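Local coordinates for protein 6-aminohexanoate-dimer hydrolase (Bacillus anthracis, PDB 4GB7) that probably hydrolyses the amide bond of 6-aminohexanoate dimers, as a serine hydrolase of the beta-lactamase clan, at residues A[150-155]-A[327-332]; A[279-284]-A[321-326]. One frame throughout, in Å; residues are numbered along the deposited sequence. Where two conformers were deposited one is given.

Interaction 1 (A[150-155]-A[327-332])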
ATOM      1  N   ILE A 150     -11.059  -8.580  -3.216  1.00 17.84           N
ATOM      2  CA  ILE A 150     -11.407  -9.130  -4.530  1.00 16.97           C
ATOM      3  C   ILE A 150     -11.239 -10.654  -4.598  1.00 18.05           C
ATOM      4  O   ILE A 150     -12.146 -11.404  -5.069  1.00 19.22           O
ATOM      5  CB  ILE A 150     -10.598  -8.481  -5.664  1.00 17.96           C
ATOM      6  CG1 ILE A 150     -11.119  -7.041  -5.912  1.00 16.97           C
ATOM      7  CG2 ILE A 150     -10.695  -9.317  -6.956  1.00 17.74           C
ATOM      8  CD1 ILE A 150     -12.517  -6.873  -6.517  1.00 18.93           C
ATOM      9  N   GLN A 151     -10.124 -11.127  -4.073  1.00 19.07           N
ATOM     10  CA  GLN A 151      -9.839 -12.580  -4.055  1.00 18.45           C
ATOM     11  C   GLN A 151     -10.884 -13.324  -3.224  1.00 18.40           C
ATOM     12  O   GLN A 151     -11.365 -14.402  -3.632  1.00 20.57           O
ATOM     13  CB  GLN A 151      -8.444 -12.877  -3.530  1.00 19.60           C
ATOM     14  CG  GLN A 151      -7.940 -14.285  -3.848  1.00 20.88           C
ATOM     15  CD  GLN A 151      -7.805 -14.496  -5.347  1.00 24.92           C
ATOM     16  OE1 GLN A 151      -7.261 -13.643  -6.065  1.00 24.09           O
ATOM     17  NE2 GLN A 151      -8.338 -15.598  -5.839  1.00 23.05           N
ATOM     18  N   SER A 152     -11.252 -12.742  -2.075  1.00 19.36           N
ATOM     19  CA  SER A 152     -12.282 -13.338  -1.190  1.00 17.56           C
ATOM     20  C   SER A 152     -13.608 -13.422  -1.942  1.00 20.34           C
ATOM     21  O   SER A 152     -14.251 -14.456  -1.925  1.00 22.15           O
ATOM     22  CB  SER A 152     -12.469 -12.537   0.095  1.00 21.48           C
ATOM     23  OG  SER A 152     -11.229 -12.420   0.764  1.00 22.55           O
ATOM     24  N   LEU A 153     -14.027 -12.328  -2.573  1.00 18.22           N
ATOM     25  CA  LEU A 153     -15.298 -12.335  -3.296  1.00 18.91           C
ATOM     26  C   LEU A 153     -15.328 -13.317  -4.443  1.00 18.99           C
ATOM     27  O   LEU A 153     -16.388 -13.965  -4.726  1.00 19.34           O
ATOM     28  CB  LEU A 153     -15.634 -10.920  -3.778  1.00 20.69           C
ATOM     29  CG  LEU A 153     -16.011  -9.875  -2.733  1.00 21.08           C
ATOM     30  CD1 LEU A 153     -15.933  -8.497  -3.355  1.00 25.72           C
ATOM     31  CD2 LEU A 153     -17.396 -10.114  -2.182  1.00 23.61           C
ATOM     32  N   ALA A 154     -14.179 -13.451  -5.110  1.00 19.36           N
ATOM     33  CA  ALA A 154     -14.069 -14.375  -6.259  1.00 22.32           C
ATOM     34  C   ALA A 154     -14.226 -15.828  -5.774  1.00 21.73           C
ATOM     35  O   ALA A 154     -15.036 -16.636  -6.321  1.00 23.76           O
ATOM     36  CB  ALA A 154     -12.768 -14.160  -7.009  1.00 21.20           C
ATOM     37  N   GLU A 155     -13.533 -16.138  -4.693  1.00 22.65           N
ATOM     38  CA  GLU A 155     -13.661 -17.459  -4.054  1.00 20.96           C
ATOM     39  C   GLU A 155     -15.049 -17.770  -3.404  1.00 22.79           C
ATOM     40  O   GLU A 155     -15.401 -18.936  -3.224  1.00 28.50           O
ATOM     41  CB  GLU A 155     -12.455 -17.701  -3.145  1.00 25.11           C
ATOM     42  CG  GLU A 155     -11.173 -17.702  -4.012  1.00 23.23           C
ATOM     43  CD  GLU A 155      -9.899 -18.177  -3.333  1.00 26.99           C
ATOM     44  OE1 GLU A 155      -9.942 -18.853  -2.284  1.00 30.65           O
ATOM     45  OE2 GLU A 155      -8.824 -17.867  -3.876  1.00 26.61           O
ATOM     46  N   GLN A 327      -9.680 -19.179   8.712  1.00 23.93           N
ATOM     47  CA  GLN A 327      -9.279 -18.657   7.434  1.00 21.90           C
ATOM     48  C   GLN A 327      -9.927 -17.283   7.189  1.00 21.01           C
ATOM     49  O   GLN A 327     -10.970 -17.155   6.588  1.00 24.98           O
ATOM     50  CB  GLN A 327      -9.656 -19.668   6.338  1.00 26.19           C
ATOM     51  CG  GLN A 327      -8.813 -19.551   5.102  1.00 27.04           C
ATOM     52  CD  GLN A 327      -7.354 -19.875   5.351  1.00 26.31           C
ATOM     53  OE1 GLN A 327      -7.025 -20.885   5.986  1.00 31.69           O
ATOM     54  NE2 GLN A 327      -6.461 -19.017   4.837  1.00 26.55           N
ATOM     55  N   ILE A 328      -9.235 -16.253   7.635  1.00 19.07           N
ATOM     56  CA  ILE A 328      -9.665 -14.872   7.487  1.00 17.65           C
ATOM     57  C   ILE A 328      -9.658 -14.435   6.031  1.00 21.04           C
ATOM     58  O   ILE A 328     -10.614 -13.763   5.564  1.00 21.92           O
ATOM     59  CB  ILE A 328      -8.801 -13.910   8.323  1.00 18.24           C
ATOM     60  CG1 ILE A 328      -8.750 -14.374   9.772  1.00 22.93           C
ATOM     61  CG2 ILE A 328      -9.348 -12.488   8.220  1.00 20.05           C
ATOM     62  CD1 ILE A 328     -10.050 -14.550  10.468  1.00 21.58           C
ATOM     63  N   LEU A 329      -8.582 -14.790   5.334  1.00 19.88           N
ATOM     64  CA  LEU A 329      -8.420 -14.489   3.940  1.00 19.87           C
ATOM     65  C   LEU A 329      -7.995 -15.750   3.201  1.00 20.27           C
ATOM     66  O   LEU A 329      -7.442 -16.647   3.771  1.00 22.09           O
ATOM     67  CB  LEU A 329      -7.344 -13.398   3.787  1.00 21.07           C
ATOM     68  CG  LEU A 329      -7.755 -11.977   4.210  1.00 19.19           C
ATOM     69  CD1 LEU A 329      -6.550 -11.068   4.092  1.00 20.98           C
ATOM     70  CD2 LEU A 329      -8.936 -11.454   3.425  1.00 21.28           C
ATOM     71  N   PRO A 330      -8.303 -15.829   1.896  1.00 20.90           N
ATOM     72  CA  PRO A 330      -7.943 -17.000   1.136  1.00 22.14           C
ATOM     73  C   PRO A 330      -6.448 -17.339   1.220  1.00 20.85           C
ATOM     74  O   PRO A 330      -5.572 -16.454   1.063  1.00 21.44           O
ATOM     75  CB  PRO A 330      -8.354 -16.631  -0.297  1.00 24.71           C
ATOM     76  CG  PRO A 330      -9.377 -15.572  -0.131  1.00 22.44           C
ATOM     77  CD  PRO A 330      -9.006 -14.825   1.092  1.00 20.33           C
ATOM     78  N   SER A 331      -6.168 -18.629   1.439  1.00 24.05           N
ATOM     79  CA  SER A 331      -4.793 -19.099   1.430  1.00 25.52           C
ATOM     80  C   SER A 331      -4.177 -18.931   0.021  1.00 23.46           C
ATOM     81  O   SER A 331      -2.974 -18.884  -0.137  1.00 23.56           O
ATOM     82  CB  SER A 331      -4.719 -20.555   1.895  1.00 23.19           C
ATOM     83  OG  SER A 331      -5.445 -21.375   0.991  1.00 27.56           O
ATOM     84  N   SER A 332      -4.997 -18.855  -1.006  1.00 21.22           N
ATOM     85  CA  SER A 332      -4.484 -18.656  -2.369  1.00 21.85           C
ATOM     86  C   SER A 332      -3.664 -17.371  -2.558  1.00 22.65           C
ATOM     87  O   SER A 332      -2.828 -17.320  -3.462  1.00 23.94           O
ATOM     88  CB  SER A 332      -5.629 -18.654  -3.385  1.00 23.79           C
ATOM     89  OG  SER A 332      -6.427 -17.485  -3.256  1.00 23.93           O
TER
HETATM   90  O   HOH W   1      -7.743 -20.000  -1.138  1.00 26.77           O
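Ser-152 and Pro-330 bring the two backbones closest, CA to CA 6.1 Å, where the last turns of helix 143-155 meet the irregular loop between strand 326-327 and helix 332-338. The helix belongs to a beta-lactamase-like fold, and the lysine of a putative SxxK motif lies at its start, at the end remote from this contact. The pyrrolidine ring of Pro-330 packs against the helix surface. Its CD lies 3.3 Å from Ser-152 OG, its CG approaches Ser-152 CA, and its CB faces Glu-155 OE1. Ser-152 OG also touches Leu-329 CD2, while its hydrogen bond goes back along the helix to Ala-148 O. Farther along, the extended Glu-155 chain reaches Ser-332. Ser-332 OG donates to the syn side of Glu-155 OE2 in a short bond of 2.5 Å. Gln-151 NE2, one turn back, donates to the anti side of Glu-155 OE2 at 3.0 Å, and two donors thus grip this oxygen. Gln-151 CG lies anti to its backbone N (chi1 -164°) and packs 3.6 Å from Ser-332 OG. The other carboxylate oxygen, Glu-155 OE1, accepts from water 1, which in turn takes the N-H of Ser-332 at 3.0 Å.

Interaction 2 (A[279-284]-A[321-326])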
ATOM      1  N   SER A 279     -11.374  -5.916  11.967  1.00 16.53           N
ATOM      2  CA  SER A 279     -12.054  -6.318  13.181  1.00 21.29           C
ATOM      3  C   SER A 279     -11.712  -7.765  13.563  1.00 19.17           C
ATOM      4  O   SER A 279     -12.170  -8.213  14.597  1.00 25.47           O
ATOM      5  CB  SER A 279     -13.561  -6.205  13.018  1.00 21.55           C
ATOM      6  OG  SER A 279     -14.059  -7.118  12.076  1.00 20.72           O
ATOM      7  N   GLN A 280     -10.932  -8.474  12.728  1.00 19.63           N
ATOM      8  CA  GLN A 280     -10.765  -9.924  12.826  1.00 21.03           C
ATOM      9  C   GLN A 280      -9.414 -10.402  13.271  1.00 18.95           C
ATOM     10  O   GLN A 280      -9.275 -11.586  13.540  1.00 21.93           O
ATOM     11  CB  GLN A 280     -11.031 -10.556  11.455  1.00 23.15           C
ATOM     12  CG  GLN A 280     -12.400 -10.181  10.889  1.00 23.45           C
ATOM     13  CD  GLN A 280     -13.458 -10.923  11.598  1.00 26.44           C
ATOM     14  OE1 GLN A 280     -13.454 -12.155  11.586  1.00 32.70           O
ATOM     15  NE2 GLN A 280     -14.384 -10.197  12.231  1.00 26.80           N
ATOM     16  N   ILE A 281      -8.404  -9.524  13.381  1.00 19.11           N
ATOM     17  CA  ILE A 281      -7.043 -10.021  13.684  1.00 19.11           C
ATOM     18  C   ILE A 281      -6.345  -9.286  14.832  1.00 18.14           C
ATOM     19  O   ILE A 281      -5.111  -9.140  14.836  1.00 20.23           O
ATOM     20  CB  ILE A 281      -6.130 -10.127  12.422  1.00 18.73           C
ATOM     21  CG1 ILE A 281      -5.843  -8.729  11.798  1.00 18.67           C
ATOM     22  CG2 ILE A 281      -6.803 -11.023  11.346  1.00 19.96           C
ATOM     23  CD1 ILE A 281      -4.818  -8.778  10.673  1.00 21.57           C
ATOM     24  N   GLY A 282      -7.154  -8.810  15.786  1.00 20.18           N
ATOM     25  CA  GLY A 282      -6.626  -8.258  17.049  1.00 19.34           C
ATOM     26  C   GLY A 282      -5.975  -6.900  16.917  1.00 18.91           C
ATOM     27  O   GLY A 282      -5.144  -6.515  17.777  1.00 19.00           O
HETATM   28  N   MSE A 283      -6.368  -6.142  15.898  1.00 18.60           N
HETATM   29  CA  MSE A 283      -5.821  -4.773  15.671  1.00 18.07           C
HETATM   30  C   MSE A 283      -6.047  -3.877  16.896  1.00 17.86           C
HETATM   31  O   MSE A 283      -7.100  -3.919  17.524  1.00 18.80           O
HETATM   32  CB  MSE A 283      -6.545  -4.097  14.532  1.00 16.79           C
HETATM   33  CG  MSE A 283      -6.482  -4.849  13.177  1.00 19.64           C
HETATM   34 SE   MSE A 283      -4.607  -5.037  12.615  0.70 18.47          SE
HETATM   35  CE  MSE A 283      -5.030  -5.145  10.730  1.00 17.88           C
ATOM     36  N   GLU A 284      -5.040  -3.075  17.207  1.00 17.77           N
ATOM     37  CA  GLU A 284      -5.073  -2.197  18.342  1.00 17.56           C
ATOM     38  C   GLU A 284      -5.903  -0.927  18.159  1.00 17.64           C
ATOM     39  O   GLU A 284      -6.396  -0.373  19.158  1.00 20.99           O
ATOM     40  CB  GLU A 284      -3.635  -1.750  18.645  1.00 17.25           C
ATOM     41  CG  GLU A 284      -2.758  -2.752  19.305  1.00 20.67           C
ATOM     42  CD  GLU A 284      -1.364  -2.158  19.456  1.00 20.07           C
ATOM     43  OE1 GLU A 284      -1.134  -1.367  20.410  1.00 21.95           O
ATOM     44  OE2 GLU A 284      -0.521  -2.475  18.620  1.00 20.57           O
ATOM     45  N   GLY A 321      -3.176 -16.383   5.514  1.00 20.11           N
ATOM     46  CA  GLY A 321      -4.530 -15.909   5.761  1.00 21.36           C
ATOM     47  C   GLY A 321      -5.232 -16.517   6.961  1.00 19.16           C
ATOM     48  O   GLY A 321      -6.413 -16.267   7.156  1.00 19.64           O
ATOM     49  N   GLU A 322      -4.509 -17.318   7.760  1.00 19.53           N
ATOM     50  CA  GLU A 322      -5.036 -17.957   8.935  1.00 18.26           C
ATOM     51  C   GLU A 322      -4.733 -17.144  10.196  1.00 18.92           C
ATOM     52  O   GLU A 322      -3.594 -16.698  10.393  1.00 21.55           O
ATOM     53  CB  GLU A 322      -4.425 -19.353   9.052  1.00 22.59           C
ATOM     54  CG  GLU A 322      -5.156 -20.215  10.058  1.00 28.89           C
ATOM     55  CD  GLU A 322      -4.660 -21.634  10.112  1.00 37.67           C
ATOM     56  OE1 GLU A 322      -4.117 -22.141   9.110  1.00 49.35           O
ATOM     57  OE2 GLU A 322      -4.827 -22.254  11.170  1.00 46.34           O
ATOM     58  N   TYR A 323      -5.753 -16.992  11.048  1.00 20.90           N
ATOM     59  CA  TYR A 323      -5.645 -16.322  12.393  1.00 19.55           C
ATOM     60  C   TYR A 323      -6.398 -17.149  13.416  1.00 20.02           C
ATOM     61  O   TYR A 323      -7.598 -17.397  13.241  1.00 21.68           O
ATOM     62  CB  TYR A 323      -6.214 -14.913  12.339  1.00 21.72           C
ATOM     63  CG  TYR A 323      -6.061 -14.121  13.613  1.00 16.60           C
ATOM     64  CD1 TYR A 323      -4.867 -13.510  13.906  1.00 21.12           C
ATOM     65  CD2 TYR A 323      -7.084 -14.032  14.539  1.00 18.73           C
ATOM     66  CE1 TYR A 323      -4.702 -12.809  15.087  1.00 22.33           C
ATOM     67  CE2 TYR A 323      -6.940 -13.322  15.696  1.00 18.91           C
ATOM     68  CZ  TYR A 323      -5.754 -12.696  15.958  1.00 19.50           C
ATOM     69  OH  TYR A 323      -5.584 -12.039  17.144  1.00 23.56           O
ATOM     70  N   ASN A 324      -5.682 -17.612  14.445  1.00 20.08           N
ATOM     71  CA  ASN A 324      -6.259 -18.478  15.480  1.00 21.71           C
ATOM     72  C   ASN A 324      -7.184 -19.524  14.882  1.00 24.35           C
ATOM     73  O   ASN A 324      -8.330 -19.663  15.284  1.00 27.36           O
ATOM     74  CB  ASN A 324      -6.993 -17.645  16.497  1.00 22.70           C
ATOM     75  CG  ASN A 324      -6.083 -16.774  17.293  1.00 21.76           C
ATOM     76  OD1 ASN A 324      -4.869 -16.960  17.267  1.00 25.21           O
ATOM     77  ND2 ASN A 324      -6.659 -15.793  17.994  1.00 28.67           N
ATOM     78  N   GLY A 325      -6.648 -20.252  13.903  1.00 22.91           N
ATOM     79  CA  GLY A 325      -7.347 -21.367  13.302  1.00 27.65           C
ATOM     80  C   GLY A 325      -8.448 -21.080  12.332  1.00 26.57           C
ATOM     81  O   GLY A 325      -9.057 -22.052  11.825  1.00 35.10           O
ATOM     82  N   LYS A 326      -8.721 -19.792  12.086  1.00 26.62           N
ATOM     83  CA  LYS A 326      -9.749 -19.371  11.121  0.60 26.16           C
ATOM     84  C   LYS A 326      -9.111 -18.807   9.856  1.00 22.05           C
ATOM     85  O   LYS A 326      -8.136 -18.041   9.909  1.00 23.08           O
ATOM     86  CB  LYS A 326     -10.676 -18.312  11.734  0.60 26.59           C
ATOM     87  CG  LYS A 326     -11.968 -18.085  10.969  0.60 34.16           C
ATOM     88  CD  LYS A 326     -12.969 -17.305  11.816  0.60 37.86           C
ATOM     89  CE  LYS A 326     -14.237 -17.012  11.038  0.60 43.04           C
ATOM     90  NZ  LYS A 326     -13.943 -16.200   9.824  0.60 47.68           N
TER
HETATM   91  O   HOH W   2     -13.580 -13.854   9.160  1.00 39.03           O
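Tyr-323 lays its ring over Ile-281, fixing a beta-hairpin to the loop that leaves helix 269-278 in this beta-lactamase-like domain. The hairpin joins strands 322-323 and 326-327 through a type I' turn, closed by mutual backbone bonds between Tyr-323 and Lys-326, with Asn-324 and Gly-325, both at positive phi, in its middle. Tyr-323 CG is anti to the backbone N (chi1 -176°), and the CB it hangs from points toward 279-284. At the root, CB touches Ile-281 CG2 at 4.1 Å, and CG meets the same methyl. The two flanks of the ring then part company. CD1 packs on Ile-281 CB at 3.9 Å, and CE1 beyond it approaches Ile-281 O. On the other flank CD2 comes within 3.4 Å of Gln-280 O, with CE2 next to the same oxygen. Over the centre of the face stands Ile-281 CA, 3.8 Å from the ring centroid and 10° off the normal, a CH-pi contact made by backbone rather than side chain. CZ lies 3.6 Å from Ile-281 C, and at the tip OH meets Ile-281 C and O and then Gly-282 N. Asn-324 CG lies over the opposite face, displaced toward the rim. Leu-316 of helix 307-318 also touches both Ile-281 and Tyr-323. Away from the ring, Gln-280 OE1 accepts from water 2, which lies next to Lys-326 NZ in the conformer given. The other end of that amide is held locally: Gln-280 NE2 donates to Ser-279 OG at 3.1 Å, nearly straight at 174°.

In the fold
From the N terminus, the chain passes through strands 110-117 and 120-126 of the five-stranded sheet before helix 143-155, which supplies the first half of interaction 1 and waits 171 residues for its partner. On the way it forms helices 251-265 and 269-278 and then the loop 279-284. Strands 287-290 and 303-305 and helix 307-318 follow before the hairpin returns to that loop, closing interaction 2 after 36 residues. The hairpin's second strand runs on into 327-332, closing the longer loop, so interaction 2 nests inside interaction 1. Their centres lie 14 Å apart, linked by a probable hydrogen bond from Leu-329 N to Gly-321 O. Helix 269-278 joins them too: Arg-276 touches Ser-152, Ile-277 touches Leu-329, and the helix leads into 279-284.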